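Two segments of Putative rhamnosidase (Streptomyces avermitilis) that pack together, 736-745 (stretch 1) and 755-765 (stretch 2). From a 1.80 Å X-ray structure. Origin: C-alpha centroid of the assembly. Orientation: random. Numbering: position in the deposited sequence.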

ATOM      1  N   GLY A 736      -0.481  35.039  16.048  1.00 31.06           N
ATOM      2  CA  GLY A 736      -1.881  35.497  16.085  1.00 31.71           C
ATOM      3  C   GLY A 736      -2.770  34.600  15.255  1.00 33.71           C
ATOM      4  O   GLY A 736      -3.667  35.070  14.558  1.00 31.18           O
ATOM      5  N   LEU A 737      -2.447  33.299  15.290  1.00 33.40           N
ATOM      6  CA  LEU A 737      -3.179  32.222  14.620  1.00 31.90           C
ATOM      7  C   LEU A 737      -2.940  32.108  13.116  1.00 34.25           C
ATOM      8  O   LEU A 737      -3.549  31.267  12.454  1.00 31.78           O
ATOM      9  N   LEU A 738      -2.052  32.947  12.575  1.00 31.16           N
ATOM     10  CA  LEU A 738      -1.727  32.867  11.162  1.00 29.41           C
ATOM     11  C   LEU A 738      -0.568  31.908  11.035  1.00 28.98           C
ATOM     12  O   LEU A 738       0.393  31.990  11.796  1.00 28.78           O
ATOM     13  N   ARG A 739      -0.663  30.984  10.081  1.00 28.24           N
ATOM     14  CA  ARG A 739       0.396  29.993   9.918  1.00 27.98           C
ATOM     15  C   ARG A 739       1.431  30.441   8.881  1.00 28.70           C
ATOM     16  O   ARG A 739       1.082  31.154   7.932  1.00 26.75           O
ATOM     17  N   PRO A 740       2.696  29.985   9.039  1.00 30.16           N
ATOM     18  CA  PRO A 740       3.776  30.288   8.082  1.00 30.10           C
ATOM     19  C   PRO A 740       3.458  29.834   6.654  1.00 32.10           C
ATOM     20  O   PRO A 740       2.687  28.892   6.465  1.00 31.26           O
ATOM     21  N   ALA A 741       4.032  30.501   5.648  1.00 30.28           N
ATOM     22  CA  ALA A 741       3.841  30.083   4.272  1.00 33.30           C
ATOM     23  C   ALA A 741       4.837  28.953   3.908  1.00 36.02           C
ATOM     24  O   ALA A 741       5.677  29.091   3.014  1.00 34.99           O
ATOM     25  N   ASP A 742       4.742  27.850   4.644  1.00 36.20           N
ATOM     26  CA  ASP A 742       5.579  26.674   4.415  1.00 38.55           C
ATOM     27  C   ASP A 742       4.696  25.533   3.935  1.00 36.57           C
ATOM     28  O   ASP A 742       3.474  25.618   4.023  1.00 36.85           O
ATOM     29  N   GLY A 743       5.313  24.456   3.454  1.00 36.06           N
ATOM     30  CA  GLY A 743       4.573  23.240   3.112  1.00 34.26           C
ATOM     31  C   GLY A 743       4.488  22.974   1.628  1.00 34.27           C
ATOM     32  O   GLY A 743       5.045  23.728   0.824  1.00 34.43           O
ATOM     33  N   TYR A 744       3.796  21.896   1.254  1.00 30.23           N
ATOM     34  CA  TYR A 744       3.621  21.560  -0.143  1.00 30.84           C
ATOM     35  C   TYR A 744       2.608  22.452  -0.874  1.00 31.41           C
ATOM     36  O   TYR A 744       2.707  22.631  -2.078  1.00 32.11           O
ATOM     37  N   GLY A 745       1.649  23.014  -0.136  1.00 32.23           N
ATOM     38  CA  GLY A 745       0.566  23.818  -0.703  1.00 30.66           C
ATOM     39  C   GLY A 745      -0.389  23.015  -1.559  1.00 32.99           C
ATOM     40  O   GLY A 745      -0.528  21.776  -1.396  1.00 30.22           O
ATOM     41  N   PRO A 755      -0.980  30.995  -2.305  1.00 34.36           N
ATOM     42  CA  PRO A 755      -0.077  31.312  -1.201  1.00 32.40           C
ATOM     43  C   PRO A 755      -0.206  30.303  -0.057  1.00 34.12           C
ATOM     44  O   PRO A 755      -1.310  30.005   0.395  1.00 34.07           O
ATOM     45  N   LYS A 756       0.929  29.773   0.384  1.00 34.49           N
ATOM     46  CA  LYS A 756       0.953  28.691   1.361  1.00 34.00           C
ATOM     47  C   LYS A 756       0.468  29.103   2.750  1.00 34.24           C
ATOM     48  O   LYS A 756       0.007  28.253   3.501  1.00 31.40           O
ATOM     49  N   ASP A 757       0.558  30.396   3.101  1.00 35.26           N
ATOM     50  CA  ASP A 757       0.019  30.860   4.395  1.00 34.37           C
ATOM     51  C   ASP A 757      -1.521  30.876   4.429  1.00 32.40           C
ATOM     52  O   ASP A 757      -2.111  30.587   5.457  1.00 34.59           O
ATOM     53  N   VAL A 758      -2.157  31.182   3.306  1.00 32.64           N
ATOM     54  CA  VAL A 758      -3.616  31.048   3.161  1.00 33.36           C
ATOM     55  C   VAL A 758      -4.008  29.571   3.364  1.00 33.82           C
ATOM     56  O   VAL A 758      -4.923  29.249   4.126  1.00 31.75           O
ATOM     57  N   ILE A 759      -3.288  28.690   2.689  1.00 30.38           N
ATOM     58  CA  ILE A 759      -3.517  27.243   2.820  1.00 29.98           C
ATOM     59  C   ILE A 759      -3.335  26.760   4.248  1.00 27.01           C
ATOM     60  O   ILE A 759      -4.203  26.059   4.794  1.00 27.19           O
ATOM     61  N   ALA A 760      -2.205  27.106   4.849  1.00 27.06           N
ATOM     62  CA  ALA A 760      -1.868  26.626   6.168  1.00 26.69           C
ATOM     63  C   ALA A 760      -2.828  27.136   7.223  1.00 29.00           C
ATOM     64  O   ALA A 760      -3.234  26.388   8.108  1.00 24.92           O
ATOM     65  N   THR A 761      -3.202  28.419   7.139  1.00 26.45           N
ATOM     66  CA  THR A 761      -4.129  28.946   8.121  1.00 25.45           C
ATOM     67  C   THR A 761      -5.542  28.340   7.900  1.00 23.02           C
ATOM     68  O   THR A 761      -6.216  28.049   8.870  1.00 26.78           O
ATOM     69  N   ALA A 762      -5.947  28.092   6.650  1.00 23.81           N
ATOM     70  CA  ALA A 762      -7.243  27.472   6.356  1.00 23.00           C
ATOM     71  C   ALA A 762      -7.316  26.056   6.959  1.00 23.86           C
ATOM     72  O   ALA A 762      -8.291  25.685   7.643  1.00 23.60           O
ATOM     73  N   TYR A 763      -6.246  25.292   6.774  1.00 24.75           N
ATOM     74  CA  TYR A 763      -6.205  23.933   7.343  1.00 24.91           C
ATOM     75  C   TYR A 763      -6.190  23.877   8.877  1.00 23.55           C
ATOM     76  O   TYR A 763      -6.820  22.989   9.480  1.00 24.15           O
ATOM     77  N   PHE A 764      -5.526  24.849   9.507  1.00 23.95           N
ATOM     78  CA  PHE A 764      -5.507  24.993  10.954  1.00 23.82           C
ATOM     79  C   PHE A 764      -6.936  25.179  11.503  1.00 24.44           C
ATOM     80  O   PHE A 764      -7.368  24.461  12.416  1.00 23.24           O
ATOM     81  N   ALA A 765      -7.661  26.149  10.941  1.00 25.83           N
ATOM     82  CA  ALA A 765      -9.064  26.389  11.280  1.00 24.76           C
ATOM     83  C   ALA A 765      -9.917  25.153  11.080  1.00 24.63           C
ATOM     84  O   ALA A 765     -10.713  24.813  11.957  1.00 25.03           O
TER

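A segment without regular helix or strand, 736-745, lies along one side of the helix that begins at Lys756 in a mixed contact, in which small apolar patches are pinned by two direct hydrogen bonds and three bridging waters, with 631 Å² buried in all.

Arg739 points toward the helix and is buried. Its backbone N donates to Thr761 OG1 at 2.8 Å, almost linearly (176°). Thr761, with chi1 m, in turn donates a hydrogen bond to Asp757 O (Thr761 OG1 to Asp757 O, 3.0 Å), so one side chain both closes on its own helix and receives the neighbouring segment. The Arg739 side chain (chi1 m, chi2 off-well at -95°, chi3 m) runs over Ala760, CB to CB 3.4 Å. Water 1 then links Arg739 NE to Ala760 O, 2.7 Å from each; the guanidinium NH1 and NH2 find partners elsewhere in the structure.

Phe764 (chi1 t) also points toward the segment. Its CE2 meets Leu737 CD2 at 3.9 Å, and its CD2 lies 3.9 Å from Arg739 CG. Leu737 O sits at the ring edge, 3.6 Å from Phe764 CD2, and has no polar partner in the model.

Nearer the helix start, Ala741 rests against the first turn, its CB 3.8 Å from Asp757 CB and 4.1 Å from Lys756 CB. Lys756 points toward the segment and is nearly fully extended beyond its m chi1 (t, t, t), which carries NZ to Gly743 O for a 2.9 Å hydrogen bond. Water 3 accepts from Lys756 NZ (2.7 Å) and donates to Tyr744 O (3.2 Å), while water 2 donates to both Asp742 O (2.7 Å) and Lys756 O (2.9 Å). At Gly745, an ideal CB would come within 3.3 Å of Lys756 CG, a tight fit.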

ATOM      1  CB  LEU A 737      -4.676  32.272  14.959  1.00 33.78           C
ATOM      2  CG  LEU A 737      -4.969  32.232  16.463  1.00 32.97           C
ATOM      3  CD1 LEU A 737      -6.439  32.542  16.681  1.00 32.60           C
ATOM      4  CD2 LEU A 737      -4.579  30.894  17.098  1.00 34.89           C
ATOM      5  CB  LEU A 738      -1.362  34.249  10.584  1.00 30.55           C
ATOM      6  CG  LEU A 738      -2.413  35.357  10.764  1.00 31.78           C
ATOM      7  CD1 LEU A 738      -1.924  36.631  10.072  1.00 31.04           C
ATOM      8  CD2 LEU A 738      -3.802  34.941  10.260  1.00 32.65           C
ATOM      9  CB  ARG A 739      -0.227  28.635   9.547  1.00 25.54           C
ATOM     10  CG  ARG A 739      -1.002  28.032  10.721  1.00 26.01           C
ATOM     11  CD  ARG A 739      -0.122  27.068  11.507  1.00 26.14           C
ATOM     12  NE  ARG A 739       0.248  25.904  10.682  1.00 24.74           N
ATOM     13  CZ  ARG A 739       1.389  25.221  10.811  1.00 23.94           C
ATOM     14  NH1 ARG A 739       2.285  25.576  11.710  1.00 24.14           N
ATOM     15  NH2 ARG A 739       1.631  24.170  10.022  1.00 23.53           N
ATOM     16  CB  PRO A 740       4.969  29.486   8.625  1.00 30.42           C
ATOM     17  CG  PRO A 740       4.671  29.210  10.049  1.00 31.05           C
ATOM     18  CD  PRO A 740       3.171  29.161  10.172  1.00 29.89           C
ATOM     19  CB  ALA A 741       3.946  31.275   3.307  1.00 33.35           C
ATOM     20  CB  ASP A 742       6.259  26.248   5.718  1.00 44.22           C
ATOM     21  CG  ASP A 742       7.183  27.308   6.283  1.00 52.01           C
ATOM     22  OD1 ASP A 742       7.674  28.175   5.515  1.00 56.78           O
ATOM     23  OD2 ASP A 742       7.427  27.265   7.515  1.00 54.62           O
ATOM     24  CB  TYR A 744       3.278  20.069  -0.300  1.00 30.97           C
ATOM     25  CG  TYR A 744       4.310  19.173   0.340  1.00 31.18           C
ATOM     26  CD1 TYR A 744       5.614  19.095  -0.175  1.00 31.49           C
ATOM     27  CD2 TYR A 744       3.990  18.399   1.457  1.00 30.37           C
ATOM     28  CE1 TYR A 744       6.559  18.267   0.406  1.00 33.21           C
ATOM     29  CE2 TYR A 744       4.929  17.577   2.050  1.00 31.22           C
ATOM     30  CZ  TYR A 744       6.210  17.510   1.523  1.00 32.78           C
ATOM     31  OH  TYR A 744       7.137  16.699   2.129  1.00 34.65           O
ATOM     32  CB  PRO A 755      -0.534  32.700  -0.743  1.00 32.67           C
ATOM     33  CG  PRO A 755      -1.158  33.299  -1.955  1.00 33.48           C
ATOM     34  CD  PRO A 755      -1.788  32.163  -2.717  1.00 33.70           C
ATOM     35  CB  LYS A 756       2.348  28.037   1.409  1.00 35.02           C
ATOM     36  CG  LYS A 756       2.735  27.372   0.093  1.00 38.52           C
ATOM     37  CD  LYS A 756       4.205  27.001   0.066  1.00 39.91           C
ATOM     38  CE  LYS A 756       4.503  26.157  -1.154  1.00 42.84           C
ATOM     39  NZ  LYS A 756       5.924  25.717  -1.102  1.00 46.58           N
ATOM     40  CB  ASP A 757       0.600  32.217   4.842  1.00 35.52           C
ATOM     41  CG  ASP A 757       0.427  33.320   3.795  1.00 36.58           C
ATOM     42  OD1 ASP A 757       0.453  33.036   2.579  1.00 36.82           O
ATOM     43  OD2 ASP A 757       0.293  34.497   4.200  1.00 37.89           O
ATOM     44  CB  VAL A 758      -4.094  31.534   1.774  1.00 36.98           C
ATOM     45  CG1 VAL A 758      -5.585  31.285   1.564  1.00 37.77           C
ATOM     46  CG2 VAL A 758      -3.786  33.015   1.591  1.00 38.26           C
ATOM     47  CB  ILE A 759      -2.570  26.416   1.930  1.00 29.94           C
ATOM     48  CG1 ILE A 759      -2.787  26.676   0.426  1.00 31.21           C
ATOM     49  CG2 ILE A 759      -2.643  24.928   2.306  1.00 28.28           C
ATOM     50  CD1 ILE A 759      -4.197  26.508  -0.095  1.00 31.18           C
ATOM     51  CB  ALA A 760      -0.437  26.989   6.528  1.00 27.20           C
ATOM     52  CB  THR A 761      -4.136  30.496   8.149  1.00 25.82           C
ATOM     53  OG1 THR A 761      -2.790  30.972   8.320  1.00 27.95           O
ATOM     54  CG2 THR A 761      -4.934  30.966   9.348  1.00 25.47           C
ATOM     55  CB  ALA A 762      -7.493  27.440   4.861  1.00 23.12           C
ATOM     56  CB  TYR A 763      -5.091  23.087   6.692  1.00 24.03           C
ATOM     57  CG  TYR A 763      -5.667  22.120   5.683  1.00 24.89           C
ATOM     58  CD1 TYR A 763      -6.284  20.943   6.122  1.00 25.51           C
ATOM     59  CD2 TYR A 763      -5.632  22.370   4.307  1.00 23.86           C
ATOM     60  CE1 TYR A 763      -6.853  20.056   5.234  1.00 24.94           C
ATOM     61  CE2 TYR A 763      -6.199  21.473   3.401  1.00 23.75           C
ATOM     62  CZ  TYR A 763      -6.787  20.295   3.875  1.00 25.14           C
ATOM     63  OH  TYR A 763      -7.380  19.362   3.026  1.00 26.21           O
ATOM     64  CB  PHE A 764      -4.552  26.164  11.322  1.00 24.71           C
ATOM     65  CG  PHE A 764      -4.417  26.471  12.804  1.00 25.31           C
ATOM     66  CD1 PHE A 764      -4.659  25.521  13.800  1.00 27.01           C
ATOM     67  CD2 PHE A 764      -3.988  27.733  13.207  1.00 27.38           C
ATOM     68  CE1 PHE A 764      -4.500  25.829  15.139  1.00 26.92           C
ATOM     69  CE2 PHE A 764      -3.817  28.038  14.555  1.00 27.11           C
ATOM     70  CZ  PHE A 764      -4.072  27.088  15.526  1.00 28.72           C
ATOM     71  CB  ALA A 765      -9.634  27.529  10.442  1.00 26.25           C
TER
HETATM   72  O   HOH W   1      -1.571  24.544   9.231  1.00 23.58           O
HETATM   73  O   HOH W   2       0.855  25.443   3.230  1.00 33.54           O
HETATM   74  O   HOH W   3       5.708  23.485  -2.602  1.00 36.23           O